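Local coordinates for metallopeptidase containing co-catalytic metalloactive site (Shewanella denitrificans OS217, PDB 3B2Y), which probably acts as a zinc-dependent metallocarboxypeptidase of the M14 family, hydrolysing its substrate at a metal centre that holds nickel in this crystal, at residues 37-42 / 88-93; 66-71 / 100-105; 183-188 / 239-244. One frame throughout, in Å; residues are numbered along the deposited sequence.

Contact 1: residues 37-42 / 88-93; sequences NRLGLK and HFLRGL
The C-terminal ends of helices 25-39 and 81-92 meet here, and an arginine on the first helix reaches the carbonyl that follows the last turn of the second. Arg-38 and Leu-93 make the polar link: NH1 and NH2 both donate end-on to Leu-93 O, NH1 at 3.1 Å, with N-H...O angles of 150°. The oxygen lies in the plane of the guanidinium, and NH1 sits in the plane of the carbonyl while NH2 is tilted 15° from it. Arg-38 has CG anti to its backbone N (chi1 180°); the chain runs extended to CD and bends at chi3, which sets NE. NE forms a salt bridge with Glu-35 one turn earlier, so the NE edge and the NH1/NH2 end each have a partner, which limits the turning of the group. An alanine here would probably leave Leu-93 O without these two donors and Glu-35 without its mate.

CG of Leu-39 lies over one face of the guanidinium, 3.8 Å from its plane and offset toward the rim. The two methyls of Leu-39 go to different residues. CD1 packs on Leu-90 CD2 and CD2 on Leu-93 CB, each at 4.1 Å; CD2 also comes within 3.5 Å of Leu-93 O. Gly-40, with positive phi, then ends helix 25-39 in a Schellman motif and turns the chain toward strand 42-49.

Leu-39 is further packed by Pro-95 and Phe-98, Leu-90 by Leu-32 of helix 25-39 and by strand 102-106, and helix 253-271 lies against Phe-89 of helix 81-92.

Contact 2: residues 66-71 / 100-105; sequences LPSLLI and RVNLSL
Asn-102 and Pro-67 open the parallel pairing of strands 68-73 and 102-106, the two strands of a beta-alpha-beta unit whose connection runs through helix 81-92. Asn-102 N donates to Pro-67 O at 2.8 Å, and the ladder then alternates: Leu-69 N to Asn-102 O, Ser-104 N to Leu-69 O at 2.7 Å, Ile-71 N to Ser-104 O. Each acceptor on this ladder except Pro-67 O also takes a CA-H...O contact from the partner strand, and the short segments run at 20° to each other.

The side chain of Asn-102 can be followed outward. CB stands 3.6 Å from Pro-67 O and near Ser-68 OG; CG passes Leu-66 CB, the two side chains crossing at about a right angle. At the tip OD1 faces Leu-66 CD1 at 3.9 Å, and ND2 bonds to Arg-63 O, its main partner, and lies 3.3 Å from Leu-66 O. A water donates to Leu-66 O and lies close to Ser-68 OG, with a weak bond from Asn-102 ND2, so the start of the ladder has a polar fringe. Ser-104, on the same face, is bonded through OG to Gln-58 of strand 52-58, and its CB meets Leu-70 CD1.

The other face carries Leu-69, Leu-103, Ile-71 and Leu-105. Just before the strand, Val-101 CG2, anti to its backbone N, reaches back to Leu-69 CD1, the two side chains crossing at about a right angle. Ile-71 lies side by side with Leu-105, both pointing the same way. Phe-267 of helix 253-271 and Met-86 of helix 81-92 close over this face. On this same face Leu-103 CD1 lies 3.9 Å from Ile-71 CD1.

Contact 3: residues 183-188 / 239-244; sequences FEPTQT and AKLAAC
Phe-183 and Ala-242 form an antiparallel hydrogen-bonded pair where strand 179-183 ends beside the start of strand 242-248, in the mixed sheet of this M14-family fold. This is the tight part. Phe-183 N donates to Ala-242 O at 2.9 Å, and Ala-242 N returns a straighter bond to Phe-183 O, 166° at the hydrogen. Phe-183 has CG anti to its carbonyl carbon (chi1 -51°), and its ring brings CD1 within 3.9 Å of Ala-242 CB. Ala-242 O lies at the edge of the ring, in its plane and 3.7 Å from CD1. Val-235 of helix 230-236 touches both side chains, and Phe-226 meets the ring edge-to-face, so the pair is buried. The Phe-183 side chain is about 10 Å from that of Glu-246, the predicted proton donor/acceptor.

Beyond the pair the two chains part and the contact becomes looser. Leu-241 crosses Glu-184 obliquely, setting CD2 against the aliphatic Glu-184 CG at 3.7 Å; the carboxylate beyond is held through OE2 by Ser-193 OG and Gly-190 N. Pro-185, the centre of an inverse gamma turn, meets 239-244 mainly through its CD, 3.4 Å from Lys-240 O. From here 186-188 swings out as an exposed loop, where Thr-186 OG1 donates to Thr-188 O.

The chemistry thus changes along the contact: two backbone bonds and a small alanine methyl fix the strand end, whereas the Glu-184 carboxylate bonds to the region where helix 191-201 begins, a pattern consistent with the departing chain being held at both places.

Contacts 1 and 2 touch: Leu-90 CD2 of 88-93 packs 3.5 Å from Leu-105 CD1 of 100-105, and Phe-89 reaches Ile-71. Together they hold one beta-alpha-beta unit, contact 2 pairing its strands and contact 1 fastening the end of its helix to helix 25-39. Contact 3 stands apart, with its centre about 17 Å from that of contact 2, yet reaches the same mixed sheet, where strands 68-73 and 242-248 both flank strand 165-172. Contact 2 is the buried one, a regular parallel ladder; contacts 1 and 3 are partly buried, one relying on an arginine and a carbonyl just past a helix end, the other on a single antiparallel pair.

Contact 1: residues 37-42 / 88-93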
loop_
_atom_site.group_PDB
_atom_site.type_symbol
_atom_site.label_atom_id
_atom_site.label_comp_id
_atom_site.label_asym_id
_atom_site.label_seq_id
_atom_site.Cartn_x
_atom_site.Cartn_y
_atom_site.Cartn_z
ATOM N N ASN A 37 11.920 10.846 -11.004
ATOM C CA ASN A 37 13.029 11.514 -11.666
ATOM C C ASN A 37 13.711 12.456 -10.657
ATOM O O ASN A 37 14.934 12.483 -10.560
ATOM C CB ASN A 37 12.530 12.320 -12.874
ATOM C CG ASN A 37 13.558 13.343 -13.385
ATOM O OD1 ASN A 37 13.737 14.420 -12.796
ATOM N ND2 ASN A 37 14.224 13.015 -14.492
ATOM N N ARG A 38 12.891 13.211 -9.923
ATOM C CA ARG A 38 13.381 14.259 -9.043
ATOM C C ARG A 38 14.106 13.656 -7.840
ATOM O O ARG A 38 15.087 14.193 -7.365
ATOM C CB ARG A 38 12.209 15.143 -8.593
ATOM C CG ARG A 38 12.600 16.298 -7.648
ATOM C CD ARG A 38 11.353 17.033 -7.138
ATOM N NE ARG A 38 10.457 16.190 -6.336
ATOM C CZ ARG A 38 10.615 15.933 -5.036
ATOM N NH1 ARG A 38 11.672 16.375 -4.373
ATOM N NH2 ARG A 38 9.751 15.162 -4.403
ATOM N N LEU A 39 13.587 12.536 -7.350
ATOM C CA LEU A 39 14.109 11.878 -6.189
ATOM C C LEU A 39 15.280 10.945 -6.486
ATOM O O LEU A 39 15.913 10.461 -5.542
ATOM C CB LEU A 39 13.004 11.143 -5.481
ATOM C CG LEU A 39 11.986 12.023 -4.774
ATOM C CD1 LEU A 39 10.760 11.172 -4.395
ATOM C CD2 LEU A 39 12.611 12.722 -3.534
ATOM N N GLY A 40 15.578 10.729 -7.774
ATOM C CA GLY A 40 16.692 9.885 -8.204
ATOM C C GLY A 40 16.422 8.406 -7.993
ATOM O O GLY A 40 17.319 7.619 -7.671
ATOM N N LEU A 41 15.173 8.026 -8.136
ATOM C CA LEU A 41 14.797 6.641 -7.865
ATOM C C LEU A 41 14.976 5.807 -9.157
ATOM O O LEU A 41 14.805 6.311 -10.252
ATOM C CB LEU A 41 13.376 6.583 -7.327
ATOM C CG LEU A 41 13.064 6.970 -5.886
ATOM C CD1 LEU A 41 11.555 7.094 -5.687
ATOM C CD2 LEU A 41 13.631 5.953 -4.934
ATOM N N LYS A 42 15.311 4.526 -9.014
ATOM C CA LYS A 42 15.564 3.682 -10.168
ATOM C C LYS A 42 14.346 2.794 -10.357
ATOM O O LYS A 42 13.896 2.164 -9.397
ATOM C CB LYS A 42 16.804 2.822 -9.970
ATOM N N HIS A 88 1.358 11.762 -3.201
ATOM C CA HIS A 88 1.328 12.902 -2.292
ATOM C C HIS A 88 2.536 12.837 -1.339
ATOM O O HIS A 88 3.269 13.807 -1.160
ATOM C CB HIS A 88 -0.009 12.883 -1.499
ATOM C CG HIS A 88 -0.218 14.068 -0.609
ATOM N ND1 HIS A 88 0.089 14.038 0.740
ATOM C CD2 HIS A 88 -0.684 15.311 -0.861
ATOM C CE1 HIS A 88 -0.189 15.215 1.276
ATOM N NE2 HIS A 88 -0.656 16.005 0.326
ATOM N N PHE A 89 2.797 11.624 -0.866
ATOM C CA PHE A 89 3.907 11.322 0.025
ATOM C C PHE A 89 5.234 11.641 -0.660
ATOM O O PHE A 89 6.034 12.357 -0.115
ATOM C CB PHE A 89 3.801 9.873 0.449
ATOM C CG PHE A 89 4.931 9.389 1.254
ATOM C CD1 PHE A 89 5.134 9.881 2.514
ATOM C CD2 PHE A 89 5.781 8.420 0.749
ATOM C CE1 PHE A 89 6.196 9.433 3.267
ATOM C CE2 PHE A 89 6.835 7.952 1.513
ATOM C CZ PHE A 89 7.033 8.460 2.759
ATOM N N LEU A 90 5.402 11.162 -1.873
ATOM C CA LEU A 90 6.595 11.413 -2.717
ATOM C C LEU A 90 6.817 12.887 -3.004
ATOM O O LEU A 90 7.952 13.395 -2.966
ATOM C CB LEU A 90 6.465 10.686 -4.044
ATOM C CG LEU A 90 6.536 9.176 -3.906
ATOM C CD1 LEU A 90 6.510 8.548 -5.267
ATOM C CD2 LEU A 90 7.743 8.716 -3.098
ATOM N N ARG A 91 5.730 13.602 -3.244
ATOM C CA ARG A 91 5.852 15.048 -3.447
ATOM C C ARG A 91 6.485 15.741 -2.244
ATOM O O ARG A 91 7.163 16.749 -2.425
ATOM C CB ARG A 91 4.502 15.690 -3.821
ATOM C CG ARG A 91 4.017 15.310 -5.196
ATOM C CD ARG A 91 3.129 16.356 -5.812
ATOM N NE ARG A 91 2.675 15.896 -7.121
ATOM C CZ ARG A 91 1.607 16.353 -7.778
ATOM N NH1 ARG A 91 0.818 17.294 -7.258
ATOM N NH2 ARG A 91 1.310 15.832 -8.964
ATOM N N GLY A 92 6.294 15.210 -1.034
ATOM C CA GLY A 92 6.792 15.827 0.201
ATOM C C GLY A 92 8.244 15.506 0.561
ATOM O O GLY A 92 8.848 16.207 1.355
ATOM N N LEU A 93 8.816 14.500 -0.086
ATOM C CA LEU A 93 10.135 13.947 0.246
ATOM C C LEU A 93 11.259 14.690 -0.475
ATOM O O LEU A 93 11.060 15.160 -1.564
ATOM C CB LEU A 93 10.193 12.507 -0.269
ATOM C CG LEU A 93 9.293 11.482 0.406
ATOM C CD1 LEU A 93 9.623 10.070 -0.070
ATOM C CD2 LEU A 93 9.405 11.605 1.915
#

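Contact 2: residues 66-71 / 100-105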
loop_
_atom_site.group_PDB
_atom_site.type_symbol
_atom_site.label_atom_id
_atom_site.label_comp_id
_atom_site.label_asym_id
_atom_site.label_seq_id
_atom_site.Cartn_x
_atom_site.Cartn_y
_atom_site.Cartn_z
ATOM N N LEU A 66 21.615 0.284 6.299
ATOM C CA LEU A 66 20.370 1.078 6.376
ATOM C C LEU A 66 19.184 0.105 6.383
ATOM O O LEU A 66 19.286 -0.953 5.771
ATOM C CB LEU A 66 20.239 2.042 5.195
ATOM C CG LEU A 66 21.320 3.115 4.965
ATOM C CD1 LEU A 66 20.963 3.925 3.705
ATOM C CD2 LEU A 66 21.500 4.013 6.239
ATOM N N PRO A 67 18.080 0.428 7.113
ATOM C CA PRO A 67 16.969 -0.483 7.032
ATOM C C PRO A 67 16.330 -0.482 5.641
ATOM O O PRO A 67 16.405 0.505 4.898
ATOM C CB PRO A 67 16.003 0.038 8.104
ATOM C CG PRO A 67 16.350 1.505 8.246
ATOM C CD PRO A 67 17.806 1.567 8.010
ATOM N N SER A 68 15.699 -1.593 5.309
ATOM C CA SER A 68 15.049 -1.753 4.017
ATOM C C SER A 68 13.558 -1.849 4.271
ATOM O O SER A 68 13.096 -2.736 4.964
ATOM C CB SER A 68 15.528 -3.009 3.291
ATOM O OG SER A 68 16.919 -2.941 2.950
ATOM N N LEU A 69 12.829 -0.913 3.675
ATOM C CA LEU A 69 11.402 -0.782 3.880
ATOM C C LEU A 69 10.771 -0.746 2.491
ATOM O O LEU A 69 11.380 -0.218 1.530
ATOM C CB LEU A 69 11.014 0.493 4.602
ATOM C CG LEU A 69 11.637 0.817 5.942
ATOM C CD1 LEU A 69 11.089 2.188 6.395
ATOM C CD2 LEU A 69 11.390 -0.259 6.975
ATOM N N LEU A 70 9.612 -1.344 2.413
ATOM C CA LEU A 70 8.772 -1.392 1.250
ATOM C C LEU A 70 7.427 -0.760 1.568
ATOM O O LEU A 70 6.799 -1.100 2.549
ATOM C CB LEU A 70 8.615 -2.841 0.798
ATOM C CG LEU A 70 7.690 -3.095 -0.408
ATOM C CD1 LEU A 70 8.248 -2.385 -1.656
ATOM C CD2 LEU A 70 7.539 -4.627 -0.632
ATOM N N ILE A 71 6.914 0.084 0.675
ATOM C CA ILE A 71 5.534 0.555 0.733
ATOM C C ILE A 71 4.891 0.199 -0.620
ATOM O O ILE A 71 5.505 0.388 -1.686
ATOM C CB ILE A 71 5.424 2.110 0.920
ATOM C CG1 ILE A 71 6.154 2.560 2.178
ATOM C CG2 ILE A 71 3.965 2.575 1.032
ATOM C CD1 ILE A 71 6.364 4.095 2.207
ATOM N N ARG A 100 19.161 7.552 4.897
ATOM C CA ARG A 100 18.962 6.809 6.129
ATOM C C ARG A 100 18.126 5.564 5.988
ATOM O O ARG A 100 18.033 4.798 6.936
ATOM C CB ARG A 100 18.463 7.713 7.250
ATOM C CG ARG A 100 17.030 8.019 7.304
ATOM C CD ARG A 100 16.745 8.707 8.657
ATOM N NE ARG A 100 15.311 8.894 8.790
ATOM C CZ ARG A 100 14.618 9.836 8.157
ATOM N NH1 ARG A 100 15.233 10.760 7.424
ATOM N NH2 ARG A 100 13.310 9.902 8.312
ATOM N N VAL A 101 17.591 5.319 4.787
ATOM C CA VAL A 101 16.729 4.162 4.557
ATOM C C VAL A 101 16.785 3.702 3.112
ATOM O O VAL A 101 16.846 4.523 2.174
ATOM C CB VAL A 101 15.278 4.461 5.035
ATOM C CG1 VAL A 101 14.677 5.588 4.214
ATOM C CG2 VAL A 101 14.358 3.184 4.996
ATOM N N ASN A 102 16.781 2.389 2.910
ATOM C CA ASN A 102 16.584 1.847 1.552
ATOM C C ASN A 102 15.091 1.747 1.365
ATOM O O ASN A 102 14.479 0.807 1.826
ATOM C CB ASN A 102 17.254 0.493 1.421
ATOM C CG ASN A 102 18.728 0.551 1.669
ATOM O OD1 ASN A 102 19.429 1.396 1.092
ATOM N ND2 ASN A 102 19.235 -0.388 2.487
ATOM N N LEU A 103 14.475 2.766 0.803
ATOM C CA LEU A 103 12.999 2.757 0.669
ATOM C C LEU A 103 12.664 2.242 -0.720
ATOM O O LEU A 103 13.232 2.702 -1.719
ATOM C CB LEU A 103 12.379 4.131 0.921
ATOM C CG LEU A 103 10.831 4.269 0.885
ATOM C CD1 LEU A 103 10.169 3.271 1.855
ATOM C CD2 LEU A 103 10.393 5.649 1.280
ATOM N N SER A 104 11.835 1.209 -0.746
ATOM C CA SER A 104 11.300 0.667 -2.003
ATOM C C SER A 104 9.826 0.976 -2.105
ATOM O O SER A 104 9.143 1.015 -1.106
ATOM C CB SER A 104 11.616 -0.804 -2.034
ATOM O OG SER A 104 13.056 -1.016 -2.083
ATOM N N LEU A 105 9.352 1.253 -3.323
ATOM C CA LEU A 105 7.956 1.681 -3.569
ATOM C C LEU A 105 7.334 0.867 -4.715
ATOM O O LEU A 105 7.970 0.621 -5.712
ATOM C CB LEU A 105 7.944 3.154 -3.932
ATOM C CG LEU A 105 8.579 4.096 -2.922
ATOM C CD1 LEU A 105 8.813 5.450 -3.565
ATOM C CD2 LEU A 105 7.696 4.174 -1.694
HETATM O O HOH W 1 18.963 -3.086 4.261
#

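Contact 3: residues 183-188 / 239-244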
loop_
_atom_site.group_PDB
_atom_site.type_symbol
_atom_site.label_atom_id
_atom_site.label_comp_id
_atom_site.label_asym_id
_atom_site.label_seq_id
_atom_site.Cartn_x
_atom_site.Cartn_y
_atom_site.Cartn_z
ATOM N N PHE A 183 1.272 -6.831 12.021
ATOM C CA PHE A 183 2.047 -8.051 12.323
ATOM C C PHE A 183 3.334 -7.602 13.030
ATOM O O PHE A 183 4.095 -6.796 12.505
ATOM C CB PHE A 183 2.384 -8.835 11.043
ATOM C CG PHE A 183 1.181 -9.124 10.130
ATOM C CD1 PHE A 183 0.613 -8.115 9.345
ATOM C CD2 PHE A 183 0.638 -10.369 10.074
ATOM C CE1 PHE A 183 -0.465 -8.376 8.523
ATOM C CE2 PHE A 183 -0.429 -10.617 9.268
ATOM C CZ PHE A 183 -0.970 -9.617 8.487
ATOM N N GLU A 184 3.535 -8.089 14.251
ATOM C CA GLU A 184 4.793 -7.930 14.985
ATOM C C GLU A 184 5.127 -9.270 15.613
ATOM O O GLU A 184 4.211 -10.048 15.935
ATOM C CB GLU A 184 4.685 -6.875 16.105
ATOM C CG GLU A 184 4.161 -5.512 15.606
ATOM C CD GLU A 184 4.317 -4.393 16.627
ATOM O OE1 GLU A 184 5.312 -4.390 17.387
ATOM O OE2 GLU A 184 3.436 -3.509 16.680
ATOM N N PRO A 185 6.423 -9.536 15.848
ATOM C CA PRO A 185 6.812 -10.778 16.523
ATOM C C PRO A 185 6.703 -10.647 18.047
ATOM O O PRO A 185 7.685 -10.821 18.755
ATOM C CB PRO A 185 8.267 -10.961 16.078
ATOM C CG PRO A 185 8.787 -9.556 16.013
ATOM C CD PRO A 185 7.597 -8.719 15.514
ATOM N N THR A 186 5.500 -10.360 18.526
ATOM C CA THR A 186 5.217 -10.127 19.929
ATOM C C THR A 186 3.789 -10.613 20.149
ATOM O O THR A 186 3.048 -10.805 19.171
ATOM C CB THR A 186 5.350 -8.599 20.320
ATOM O OG1 THR A 186 4.411 -7.805 19.586
ATOM C CG2 THR A 186 6.758 -8.072 20.055
ATOM N N GLN A 187 3.418 -10.788 21.418
ATOM C CA GLN A 187 2.060 -11.205 21.831
ATOM C C GLN A 187 1.014 -10.162 21.533
ATOM O O GLN A 187 -0.083 -10.476 21.041
ATOM C CB GLN A 187 2.000 -11.455 23.359
ATOM C CG GLN A 187 2.838 -12.595 23.843
ATOM C CD GLN A 187 2.932 -13.667 22.809
ATOM O OE1 GLN A 187 1.930 -14.301 22.458
ATOM N NE2 GLN A 187 4.133 -13.847 22.260
ATOM N N THR A 188 1.379 -8.925 21.855
ATOM C CA THR A 188 0.475 -7.787 21.901
ATOM C C THR A 188 1.019 -6.730 20.948
ATOM O O THR A 188 2.221 -6.696 20.696
ATOM C CB THR A 188 0.391 -7.246 23.373
ATOM O OG1 THR A 188 -0.545 -8.043 24.114
ATOM C CG2 THR A 188 -0.054 -5.776 23.460
ATOM N N ALA A 239 9.924 -10.489 6.897
ATOM C CA ALA A 239 9.766 -9.063 7.277
ATOM C C ALA A 239 9.505 -8.922 8.773
ATOM O O ALA A 239 8.596 -9.543 9.290
ATOM C CB ALA A 239 8.639 -8.409 6.528
ATOM N N LYS A 240 10.240 -8.021 9.418
ATOM C CA LYS A 240 10.215 -7.850 10.856
ATOM C C LYS A 240 8.917 -7.224 11.382
ATOM O O LYS A 240 8.507 -7.501 12.506
ATOM C CB LYS A 240 11.449 -7.020 11.284
ATOM C CG LYS A 240 12.736 -7.722 10.891
ATOM C CD LYS A 240 13.975 -7.003 11.395
ATOM C CE LYS A 240 15.222 -7.794 11.023
ATOM N NZ LYS A 240 16.431 -7.189 11.609
ATOM N N LEU A 241 8.302 -6.375 10.567
ATOM C CA LEU A 241 7.091 -5.650 10.945
ATOM C C LEU A 241 6.293 -5.432 9.620
ATOM O O LEU A 241 6.858 -5.330 8.519
ATOM C CB LEU A 241 7.439 -4.297 11.578
ATOM C CG LEU A 241 8.252 -4.140 12.845
ATOM C CD1 LEU A 241 8.680 -2.678 13.080
ATOM C CD2 LEU A 241 7.430 -4.707 13.964
ATOM N N ALA A 242 4.977 -5.543 9.729
ATOM C CA ALA A 242 4.119 -5.257 8.607
ATOM C C ALA A 242 2.839 -4.620 9.036
ATOM O O ALA A 242 2.295 -4.911 10.096
ATOM C CB ALA A 242 3.840 -6.541 7.708
ATOM N N ALA A 243 2.296 -3.811 8.147
ATOM C CA ALA A 243 0.956 -3.274 8.390
ATOM C C ALA A 243 0.198 -3.093 7.088
ATOM O O ALA A 243 0.764 -2.931 6.048
ATOM C CB ALA A 243 1.020 -1.934 9.159
ATOM N N CYS A 244 -1.116 -3.145 7.189
ATOM C CA CYS A 244 -1.973 -2.797 6.065
ATOM C C CYS A 244 -2.955 -1.767 6.581
ATOM O O CYS A 244 -3.780 -2.090 7.459
ATOM C CB CYS A 244 -2.672 -4.057 5.599
ATOM S SG CYS A 244 -3.922 -3.797 4.337
#